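Local coordinates for nonsense-mediated mRNA decay protein 2 (Saccharomyces cerevisiae, PDB 4LUN) that takes part in nonsense-mediated decay of mRNAs carrying premature stop codons, the chain being its N-terminal MIF4G domain of HEAT-repeat helices, at residues 48-57 and 88-99; 6-17 and 152-161. All coordinates share one frame; numbering follows the deposited sequence.

Contact 1. Residues 48-57 and 88-99; sequences FVKGSESSLL and DDVIAAVEIISG
Phe48, Glu53 and Ile96 mesh where the turn before helix 52-60 and the first residues of that helix settle on helix 87-104 in this HEAT-repeat MIF4G domain. Segments 52-57 and 88-99 run nearly parallel, their axes 13° apart in direction and 9.0 Å at closest approach. The clearest bump is Glu53, a knob in the hole formed by Ile91, Ala92, Glu95 and Ile96; its chain bends at chi2, and CG rests 3.7 Å from Ala92 CB. From the other helix comes Ile96: CG1 is anti to its carbonyl carbon (chi1 -64°) and the chain is extended beyond it, carrying CD1 into the groove bordered by Leu56 CD1, Ser52 OG and Phe48 CD1. The Phe48 ring meets Ala93 at an oblique angle, CD2 standing 3.6 Å from Ala93 CB, while CE2 touches Ile97 CD1; Val76 and Leu80 of helix 69-81 also pack on this ring. Past Ile96, the CD2 branch of Leu57 reaches Gly99 CA, where a CB would come too close to that methyl as it now stands. At the N-terminal end polar atoms take over. Asp89 OD1 receives the Lys50 N-H at 3.1 Å, a bent bond (140° at the hydrogen) approaching from above the carboxylate plane, while Asp89 OD2 lies against Val49 CG1. Without the carboxylate, as with an alanine at Asp89, Lys50 N would probably lose this acceptor and the turn its tie to the helix. The type II turn from Val49 to Ser52 is fastened internally, Val49 O accepting from both Ser52 N and Ser52 OG. Beside it Lys50 runs alongside Asp88, closing a salt bridge from NZ to OD2 at 3.0 Å.

Contact 2. Residues 6-17 and 152-161; sequences KKELHDLNTRAW and LVGVFRTLDD
Trp17 and Arg157 stack flat on each other where the N-terminal helix 3-17 covers the loop that leaves helix 130-152 through the Schellman motif ending that helix. The guanidinium and indole planes differ by 2°, and Arg157 CZ stands 3.8 Å from the centroid of the five-membered ring: a cation-pi contact over the face. Asp161 covers the six-membered ring on the same face, its CB making a CH-pi contact. At the indole edge, Trp17 NE1 donates to Val155 O at 3.0 Å, with the acceptor in the ring plane. One turn back along the helix, Asn13 ND2 gives Val153 O a straighter bond, 2.8 Å and 166° at the hydrogen; the oxygen lies in the amide plane, although the donor stands above the carbonyl plane. The same Val153 O receives a CA-H contact from His10, whose ring, swung to CG anti to the backbone N (chi1 -167°), brings CD2 beside Leu152 O. Leu9 CB packs alongside Val153 CB.

What positions these groups lies partly among themselves and partly beyond. Gly154, the C-prime residue with positive phi, turns the chain next to His10, where a CB would be tight against CD2. Asn13 OD1 is held by Gln102 of helix 87-104. Arg157 bends at chi3 and is gripped side-on by Asp161, NE to OD1 and NH2 to OD2, which restrains rotation of the stacked guanidinium. A water continues the network, accepting from Arg157 NH1 at 3.0 Å and donating to Thr14 OG1 at 2.8 Å.

Overall arrangement
Helix 87-104 joins the two contacts, whose centres lie 16 Å apart. Residues 48-57 pack on one part of its surface, while Ser98 meets residues 6-17, and Val94 and Ile97 meet residues 152-161. The direct links are Ser98 OG to Asn13 ND2, a probable hydrogen bond at 3.2 Å, and packing of Val94 CG1 on Val153 CG2 and Ile97 CG2 on Val155 CG1, each 3.9 Å. Glu95 adds a salt bridge to Arg5 of helix 3-17. In sequence, contact 1 falls wholly between the segments of contact 2, which brings the N-terminal helix 3-17 onto helices 87-104 and 130-152. Both are structural packing within the helical domain.

Contact 1. Residues 48-57 and 88-99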
loop_
_atom_site.group_PDB
_atom_site.type_symbol
_atom_site.label_atom_id
_atom_site.label_comp_id
_atom_site.label_asym_id
_atom_site.label_seq_id
_atom_site.Cartn_x
_atom_site.Cartn_y
_atom_site.Cartn_z
ATOM N N PHE A 48 7.301 10.405 11.999
ATOM C CA PHE A 48 7.693 11.026 10.747
ATOM C C PHE A 48 6.601 12.002 10.316
ATOM O O PHE A 48 5.597 11.608 9.717
ATOM C CB PHE A 48 7.968 9.963 9.671
ATOM C CG PHE A 48 9.070 8.993 10.040
ATOM C CD1 PHE A 48 9.997 9.308 11.028
ATOM C CD2 PHE A 48 9.177 7.767 9.403
ATOM C CE1 PHE A 48 11.005 8.420 11.370
ATOM C CE2 PHE A 48 10.188 6.874 9.738
ATOM C CZ PHE A 48 11.102 7.199 10.722
ATOM N N VAL A 49 6.792 13.272 10.664
ATOM C CA VAL A 49 5.866 14.328 10.280
ATOM C C VAL A 49 6.637 15.437 9.582
ATOM O O VAL A 49 7.868 15.455 9.604
ATOM C CB VAL A 49 5.117 14.923 11.493
ATOM C CG1 VAL A 49 4.332 13.841 12.230
ATOM C CG2 VAL A 49 6.089 15.624 12.427
ATOM N N LYS A 50 5.904 16.357 8.967
ATOM C CA LYS A 50 6.498 17.424 8.172
ATOM C C LYS A 50 7.479 18.262 8.983
ATOM O O LYS A 50 7.188 18.641 10.118
ATOM C CB LYS A 50 5.399 18.316 7.590
ATOM C CG LYS A 50 5.755 18.936 6.252
ATOM C CD LYS A 50 5.926 20.437 6.353
ATOM C CE LYS A 50 6.074 21.055 4.972
ATOM N NZ LYS A 50 4.862 20.824 4.131
ATOM N N GLY A 51 8.642 18.533 8.396
ATOM C CA GLY A 51 9.650 19.371 9.024
ATOM C C GLY A 51 10.654 18.625 9.886
ATOM O O GLY A 51 11.784 19.084 10.070
ATOM N N SER A 52 10.248 17.472 10.415
ATOM C CA SER A 52 11.109 16.683 11.295
ATOM C C SER A 52 12.324 16.109 10.561
ATOM O O SER A 52 13.294 15.682 11.188
ATOM C CB SER A 52 10.313 15.551 11.957
ATOM O OG SER A 52 9.966 14.545 11.024
ATOM N N GLU A 53 12.260 16.111 9.233
ATOM C CA GLU A 53 13.304 15.536 8.390
ATOM C C GLU A 53 14.663 16.233 8.523
ATOM O O GLU A 53 15.693 15.574 8.670
ATOM C CB GLU A 53 12.852 15.559 6.928
ATOM C CG GLU A 53 11.554 16.324 6.712
ATOM C CD GLU A 53 11.528 17.073 5.397
ATOM O OE1 GLU A 53 12.596 17.568 4.977
ATOM O OE2 GLU A 53 10.439 17.168 4.785
ATOM N N SER A 54 14.661 17.562 8.469
ATOM C CA SER A 54 15.908 18.326 8.432
ATOM C C SER A 54 16.757 18.176 9.696
ATOM O O SER A 54 17.983 18.063 9.622
ATOM C CB SER A 54 15.628 19.805 8.154
ATOM O OG SER A 54 16.238 20.219 6.942
ATOM N N SER A 55 16.104 18.171 10.852
ATOM C CA SER A 55 16.807 18.022 12.120
ATOM C C SER A 55 17.463 16.649 12.219
ATOM O O SER A 55 18.607 16.528 12.654
ATOM C CB SER A 55 15.851 18.241 13.295
ATOM O OG SER A 55 16.440 17.832 14.519
ATOM N N LEU A 56 16.730 15.619 11.804
ATOM C CA LEU A 56 17.243 14.253 11.822
ATOM C C LEU A 56 18.386 14.064 10.829
ATOM O O LEU A 56 19.316 13.296 11.082
ATOM C CB LEU A 56 16.119 13.258 11.523
ATOM C CG LEU A 56 15.118 13.006 12.650
ATOM C CD1 LEU A 56 13.782 12.527 12.096
ATOM C CD2 LEU A 56 15.677 11.990 13.630
ATOM N N LEU A 57 18.315 14.760 9.697
ATOM C CA LEU A 57 19.369 14.657 8.695
ATOM C C LEU A 57 20.672 15.257 9.212
ATOM O O LEU A 57 21.755 14.802 8.851
ATOM C CB LEU A 57 18.953 15.323 7.379
ATOM C CG LEU A 57 17.920 14.562 6.543
ATOM C CD1 LEU A 57 17.654 15.272 5.222
ATOM C CD2 LEU A 57 18.372 13.130 6.299
ATOM N N ASP A 88 2.331 15.356 3.304
ATOM C CA ASP A 88 3.547 16.000 3.803
ATOM C C ASP A 88 4.328 15.124 4.779
ATOM O O ASP A 88 5.561 15.177 4.823
ATOM C CB ASP A 88 3.221 17.351 4.439
ATOM C CG ASP A 88 2.991 18.438 3.408
ATOM O OD1 ASP A 88 1.994 19.178 3.542
ATOM O OD2 ASP A 88 3.811 18.554 2.467
ATOM N N ASP A 89 3.610 14.320 5.555
ATOM C CA ASP A 89 4.248 13.399 6.487
ATOM C C ASP A 89 4.928 12.250 5.741
ATOM O O ASP A 89 6.021 11.821 6.111
ATOM C CB ASP A 89 3.232 12.863 7.493
ATOM C CG ASP A 89 2.769 13.928 8.470
ATOM O OD1 ASP A 89 3.099 15.115 8.259
ATOM O OD2 ASP A 89 2.075 13.577 9.446
ATOM N N VAL A 90 4.281 11.759 4.691
ATOM C CA VAL A 90 4.887 10.742 3.822
ATOM C C VAL A 90 6.208 11.226 3.201
ATOM O O VAL A 90 7.201 10.497 3.186
ATOM C CB VAL A 90 3.885 10.275 2.728
ATOM C CG1 VAL A 90 4.549 9.347 1.741
ATOM C CG2 VAL A 90 2.681 9.591 3.368
ATOM N N ILE A 91 6.231 12.460 2.708
ATOM C CA ILE A 91 7.459 13.017 2.135
ATOM C C ILE A 91 8.592 13.076 3.156
ATOM O O ILE A 91 9.738 12.736 2.846
ATOM C CB ILE A 91 7.226 14.420 1.534
ATOM C CG1 ILE A 91 6.627 14.288 0.139
ATOM C CG2 ILE A 91 8.516 15.212 1.447
ATOM C CD1 ILE A 91 5.486 15.231 -0.108
ATOM N N ALA A 92 8.265 13.511 4.368
ATOM C CA ALA A 92 9.234 13.547 5.453
ATOM C C ALA A 92 9.797 12.155 5.715
ATOM O O ALA A 92 11.006 11.988 5.862
ATOM C CB ALA A 92 8.599 14.111 6.712
ATOM N N ALA A 93 8.920 11.157 5.753
ATOM C CA ALA A 93 9.354 9.780 5.980
ATOM C C ALA A 93 10.299 9.323 4.870
ATOM O O ALA A 93 11.295 8.647 5.130
ATOM C CB ALA A 93 8.157 8.850 6.073
ATOM N N VAL A 94 9.987 9.695 3.633
ATOM C CA VAL A 94 10.830 9.322 2.500
ATOM C C VAL A 94 12.240 9.922 2.613
ATOM O O VAL A 94 13.230 9.236 2.376
ATOM C CB VAL A 94 10.197 9.730 1.150
ATOM C CG1 VAL A 94 11.201 9.559 0.016
ATOM C CG2 VAL A 94 8.929 8.921 0.888
ATOM N N GLU A 95 12.326 11.198 2.977
ATOM C CA GLU A 95 13.625 11.856 3.112
ATOM C C GLU A 95 14.451 11.263 4.250
ATOM O O GLU A 95 15.656 11.066 4.117
ATOM C CB GLU A 95 13.450 13.359 3.332
ATOM C CG GLU A 95 12.898 14.107 2.130
ATOM C CD GLU A 95 13.958 14.447 1.098
ATOM O OE1 GLU A 95 15.158 14.166 1.333
ATOM O OE2 GLU A 95 13.588 15.012 0.048
ATOM N N ILE A 96 13.791 10.990 5.370
ATOM C CA ILE A 96 14.436 10.390 6.532
ATOM C C ILE A 96 14.933 8.970 6.255
ATOM O O ILE A 96 16.067 8.628 6.582
ATOM C CB ILE A 96 13.476 10.380 7.732
ATOM C CG1 ILE A 96 13.150 11.817 8.145
ATOM C CG2 ILE A 96 14.064 9.597 8.894
ATOM C CD1 ILE A 96 11.908 11.937 9.012
ATOM N N ILE A 97 14.093 8.143 5.650
ATOM C CA ILE A 97 14.506 6.781 5.323
ATOM C C ILE A 97 15.629 6.792 4.290
ATOM O O ILE A 97 16.545 5.988 4.377
ATOM C CB ILE A 97 13.331 5.910 4.826
ATOM C CG1 ILE A 97 12.265 5.782 5.918
ATOM C CG2 ILE A 97 13.814 4.519 4.415
ATOM C CD1 ILE A 97 12.793 5.203 7.206
ATOM N N SER A 98 15.559 7.704 3.323
ATOM C CA SER A 98 16.612 7.827 2.313
ATOM C C SER A 98 17.954 8.176 2.953
ATOM O O SER A 98 18.982 7.623 2.571
ATOM C CB SER A 98 16.251 8.866 1.250
ATOM O OG SER A 98 15.157 8.427 0.465
ATOM N N GLY A 99 17.935 9.089 3.921
ATOM C CA GLY A 99 19.141 9.460 4.647
ATOM C C GLY A 99 19.749 8.283 5.382
ATOM O O GLY A 99 20.956 8.048 5.319
#

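Contact 2. Residues 6-17 and 152-161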
loop_
_atom_site.group_PDB
_atom_site.type_symbol
_atom_site.label_atom_id
_atom_site.label_comp_id
_atom_site.label_asym_id
_atom_site.label_seq_id
_atom_site.Cartn_x
_atom_site.Cartn_y
_atom_site.Cartn_z
ATOM N N LYS A 6 12.562 12.964 -6.725
ATOM C CA LYS A 6 12.485 11.506 -6.702
ATOM C C LYS A 6 13.691 10.913 -7.414
ATOM O O LYS A 6 14.326 9.981 -6.918
ATOM C CB LYS A 6 11.206 11.006 -7.386
ATOM C CG LYS A 6 9.954 11.059 -6.529
ATOM C CD LYS A 6 8.815 10.309 -7.211
ATOM C CE LYS A 6 7.576 10.260 -6.337
ATOM N NZ LYS A 6 7.385 11.534 -5.593
ATOM N N LYS A 7 14.013 11.462 -8.581
ATOM C CA LYS A 7 15.134 10.953 -9.368
ATOM C C LYS A 7 16.484 11.230 -8.698
ATOM O O LYS A 7 17.388 10.385 -8.732
ATOM C CB LYS A 7 15.073 11.485 -10.806
ATOM C CG LYS A 7 13.886 10.936 -11.594
ATOM C CD LYS A 7 13.799 11.521 -13.000
ATOM C CE LYS A 7 12.566 12.396 -13.153
ATOM N NZ LYS A 7 11.639 11.868 -14.195
ATOM N N GLU A 8 16.620 12.400 -8.077
ATOM C CA GLU A 8 17.819 12.717 -7.306
ATOM C C GLU A 8 18.060 11.682 -6.210
ATOM O O GLU A 8 19.166 11.163 -6.063
ATOM C CB GLU A 8 17.693 14.094 -6.645
ATOM C CG GLU A 8 17.837 15.285 -7.576
ATOM C CD GLU A 8 17.779 16.608 -6.821
ATOM O OE1 GLU A 8 18.075 16.613 -5.605
ATOM O OE2 GLU A 8 17.434 17.636 -7.443
ATOM N N LEU A 9 17.016 11.401 -5.432
ATOM C CA LEU A 9 17.099 10.422 -4.352
ATOM C C LEU A 9 17.328 9.022 -4.896
ATOM O O LEU A 9 18.092 8.246 -4.318
ATOM C CB LEU A 9 15.812 10.426 -3.527
ATOM C CG LEU A 9 15.611 11.606 -2.575
ATOM C CD1 LEU A 9 14.223 11.553 -1.961
ATOM C CD2 LEU A 9 16.674 11.597 -1.485
ATOM N N HIS A 10 16.641 8.695 -5.987
ATOM C CA HIS A 10 16.806 7.388 -6.624
ATOM C C HIS A 10 18.268 7.146 -6.991
ATOM O O HIS A 10 18.810 6.068 -6.740
ATOM C CB HIS A 10 15.894 7.236 -7.846
ATOM C CG HIS A 10 15.788 5.826 -8.335
ATOM N ND1 HIS A 10 16.740 5.245 -9.144
ATOM C CD2 HIS A 10 14.854 4.872 -8.109
ATOM C CE1 HIS A 10 16.396 3.993 -9.397
ATOM N NE2 HIS A 10 15.259 3.744 -8.773
ATOM N N ASP A 11 18.915 8.159 -7.558
ATOM C CA ASP A 11 20.328 8.034 -7.924
ATOM C C ASP A 11 21.211 7.800 -6.698
ATOM O O ASP A 11 22.055 6.902 -6.695
ATOM C CB ASP A 11 20.803 9.267 -8.705
ATOM C CG ASP A 11 22.234 9.126 -9.210
ATOM O OD1 ASP A 11 22.694 7.979 -9.410
ATOM O OD2 ASP A 11 22.896 10.165 -9.413
ATOM N N LEU A 12 21.002 8.599 -5.653
ATOM C CA LEU A 12 21.728 8.435 -4.404
ATOM C C LEU A 12 21.435 7.093 -3.741
ATOM O O LEU A 12 22.339 6.427 -3.256
ATOM C CB LEU A 12 21.386 9.565 -3.431
ATOM C CG LEU A 12 21.889 10.962 -3.792
ATOM C CD1 LEU A 12 21.278 11.996 -2.863
ATOM C CD2 LEU A 12 23.407 11.023 -3.717
ATOM N N ASN A 13 20.166 6.696 -3.714
ATOM C CA ASN A 13 19.811 5.453 -3.049
ATOM C C ASN A 13 20.336 4.243 -3.810
ATOM O O ASN A 13 20.654 3.216 -3.220
ATOM C CB ASN A 13 18.290 5.384 -2.834
ATOM C CG ASN A 13 17.815 6.375 -1.788
ATOM O OD1 ASN A 13 18.563 6.719 -0.871
ATOM N ND2 ASN A 13 16.572 6.843 -1.913
ATOM N N THR A 14 20.429 4.373 -5.130
ATOM C CA THR A 14 20.916 3.280 -5.955
ATOM C C THR A 14 22.427 3.141 -5.742
ATOM O O THR A 14 22.957 2.037 -5.625
ATOM C CB THR A 14 20.592 3.514 -7.442
ATOM O OG1 THR A 14 19.165 3.513 -7.636
ATOM C CG2 THR A 14 21.221 2.424 -8.304
ATOM N N ARG A 15 23.114 4.272 -5.654
ATOM C CA ARG A 15 24.547 4.251 -5.360
ATOM C C ARG A 15 24.834 3.635 -3.994
ATOM O O ARG A 15 25.776 2.855 -3.843
ATOM C CB ARG A 15 25.146 5.655 -5.473
ATOM C CG ARG A 15 25.174 6.163 -6.908
ATOM C CD ARG A 15 26.275 7.173 -7.130
ATOM N NE ARG A 15 25.968 8.476 -6.554
ATOM C CZ ARG A 15 26.778 9.143 -5.739
ATOM N NH1 ARG A 15 27.949 8.626 -5.392
ATOM N NH2 ARG A 15 26.415 10.328 -5.268
ATOM N N ALA A 16 24.007 3.957 -3.001
ATOM C CA ALA A 16 24.161 3.364 -1.678
ATOM C C ALA A 16 23.956 1.851 -1.708
ATOM O O ALA A 16 24.703 1.113 -1.064
ATOM C CB ALA A 16 23.221 4.023 -0.661
ATOM N N TRP A 17 22.957 1.386 -2.460
ATOM C CA TRP A 17 22.760 -0.047 -2.618
ATOM C C TRP A 17 23.995 -0.655 -3.274
ATOM O O TRP A 17 24.331 -1.808 -3.025
ATOM C CB TRP A 17 21.516 -0.365 -3.446
ATOM C CG TRP A 17 20.249 -0.552 -2.634
ATOM C CD1 TRP A 17 19.086 0.152 -2.763
ATOM C CD2 TRP A 17 20.017 -1.527 -1.598
ATOM N NE1 TRP A 17 18.155 -0.308 -1.864
ATOM C CE2 TRP A 17 18.693 -1.332 -1.145
ATOM C CE3 TRP A 17 20.800 -2.527 -1.013
ATOM C CZ2 TRP A 17 18.137 -2.114 -0.121
ATOM C CZ3 TRP A 17 20.241 -3.300 0.006
ATOM C CH2 TRP A 17 18.923 -3.085 0.440
ATOM N N LEU A 152 9.725 3.938 -5.188
ATOM C CA LEU A 152 9.987 4.842 -6.305
ATOM C C LEU A 152 11.293 5.627 -6.139
ATOM O O LEU A 152 11.861 6.118 -7.121
ATOM C CB LEU A 152 8.816 5.794 -6.524
ATOM C CG LEU A 152 7.550 5.134 -7.082
ATOM C CD1 LEU A 152 6.378 6.093 -6.966
ATOM C CD2 LEU A 152 7.759 4.697 -8.535
ATOM N N VAL A 153 11.765 5.751 -4.909
ATOM C CA VAL A 153 13.072 6.383 -4.690
ATOM C C VAL A 153 14.206 5.373 -4.528
ATOM O O VAL A 153 15.316 5.737 -4.167
ATOM C CB VAL A 153 13.067 7.427 -3.530
ATOM C CG1 VAL A 153 12.099 8.559 -3.854
ATOM C CG2 VAL A 153 12.730 6.770 -2.197
ATOM N N GLY A 154 13.938 4.106 -4.818
ATOM C CA GLY A 154 15.006 3.124 -4.866
ATOM C C GLY A 154 15.489 2.595 -3.528
ATOM O O GLY A 154 16.560 1.994 -3.438
ATOM N N VAL A 155 14.696 2.791 -2.483
ATOM C CA VAL A 155 15.049 2.236 -1.180
ATOM C C VAL A 155 14.573 0.789 -1.071
ATOM O O VAL A 155 15.360 -0.124 -0.787
ATOM C CB VAL A 155 14.450 3.081 -0.043
ATOM C CG1 VAL A 155 14.701 2.411 1.307
ATOM C CG2 VAL A 155 15.057 4.474 -0.063
ATOM N N PHE A 156 13.277 0.594 -1.298
ATOM C CA PHE A 156 12.640 -0.721 -1.258
ATOM C C PHE A 156 12.459 -1.240 -2.677
ATOM O O PHE A 156 11.510 -0.847 -3.347
ATOM C CB PHE A 156 11.242 -0.598 -0.660
ATOM C CG PHE A 156 11.202 -0.395 0.831
ATOM C CD1 PHE A 156 12.326 -0.554 1.624
ATOM C CD2 PHE A 156 9.996 -0.071 1.442
ATOM C CE1 PHE A 156 12.256 -0.377 2.999
ATOM C CE2 PHE A 156 9.915 0.107 2.817
ATOM C CZ PHE A 156 11.049 -0.049 3.600
ATOM N N ARG A 157 13.318 -2.144 -3.131
ATOM C CA ARG A 157 13.317 -2.521 -4.540
ATOM C C ARG A 157 12.846 -3.928 -4.843
ATOM O O ARG A 157 12.044 -4.131 -5.753
ATOM C CB ARG A 157 14.726 -2.362 -5.125
ATOM C CG ARG A 157 15.404 -1.064 -4.717
ATOM C CD ARG A 157 16.755 -0.911 -5.421
ATOM N NE ARG A 157 17.738 -1.901 -4.984
ATOM C CZ ARG A 157 18.954 -2.010 -5.512
ATOM N NH1 ARG A 157 19.330 -1.192 -6.486
ATOM N NH2 ARG A 157 19.795 -2.936 -5.075
ATOM N N THR A 158 13.384 -4.904 -4.119
ATOM C CA THR A 158 13.180 -6.299 -4.491
ATOM C C THR A 158 13.481 -7.206 -3.308
ATOM O O THR A 158 14.220 -6.829 -2.404
ATOM C CB THR A 158 14.096 -6.678 -5.689
ATOM O OG1 THR A 158 14.005 -8.084 -5.947
ATOM C CG2 THR A 158 15.549 -6.330 -5.382
ATOM N N LEU A 159 12.904 -8.405 -3.305
ATOM C CA LEU A 159 13.233 -9.367 -2.266
ATOM C C LEU A 159 14.694 -9.767 -2.364
ATOM O O LEU A 159 15.270 -10.255 -1.399
ATOM C CB LEU A 159 12.353 -10.613 -2.373
ATOM C CG LEU A 159 10.865 -10.420 -2.079
ATOM C CD1 LEU A 159 10.088 -11.679 -2.400
ATOM C CD2 LEU A 159 10.636 -10.019 -0.621
ATOM N N ASP A 160 15.296 -9.554 -3.527
ATOM C CA ASP A 160 16.695 -9.930 -3.723
ATOM C C ASP A 160 17.675 -9.113 -2.866
ATOM O O ASP A 160 18.836 -9.489 -2.717
ATOM C CB ASP A 160 17.081 -9.831 -5.204
ATOM C CG ASP A 160 16.554 -10.991 -6.030
ATOM O OD1 ASP A 160 16.106 -11.994 -5.435
ATOM O OD2 ASP A 160 16.599 -10.904 -7.279
ATOM N N ASP A 161 17.206 -8.006 -2.297
ATOM C CA ASP A 161 18.041 -7.143 -1.466
ATOM C C ASP A 161 18.050 -7.593 -0.014
ATOM O O ASP A 161 18.859 -7.118 0.786
ATOM C CB ASP A 161 17.538 -5.697 -1.490
ATOM C CG ASP A 161 17.835 -4.983 -2.794
ATOM O OD1 ASP A 161 17.084 -4.041 -3.116
ATOM O OD2 ASP A 161 18.812 -5.340 -3.488
HETATM O O HOH W 1 18.058 1.023 -8.071
#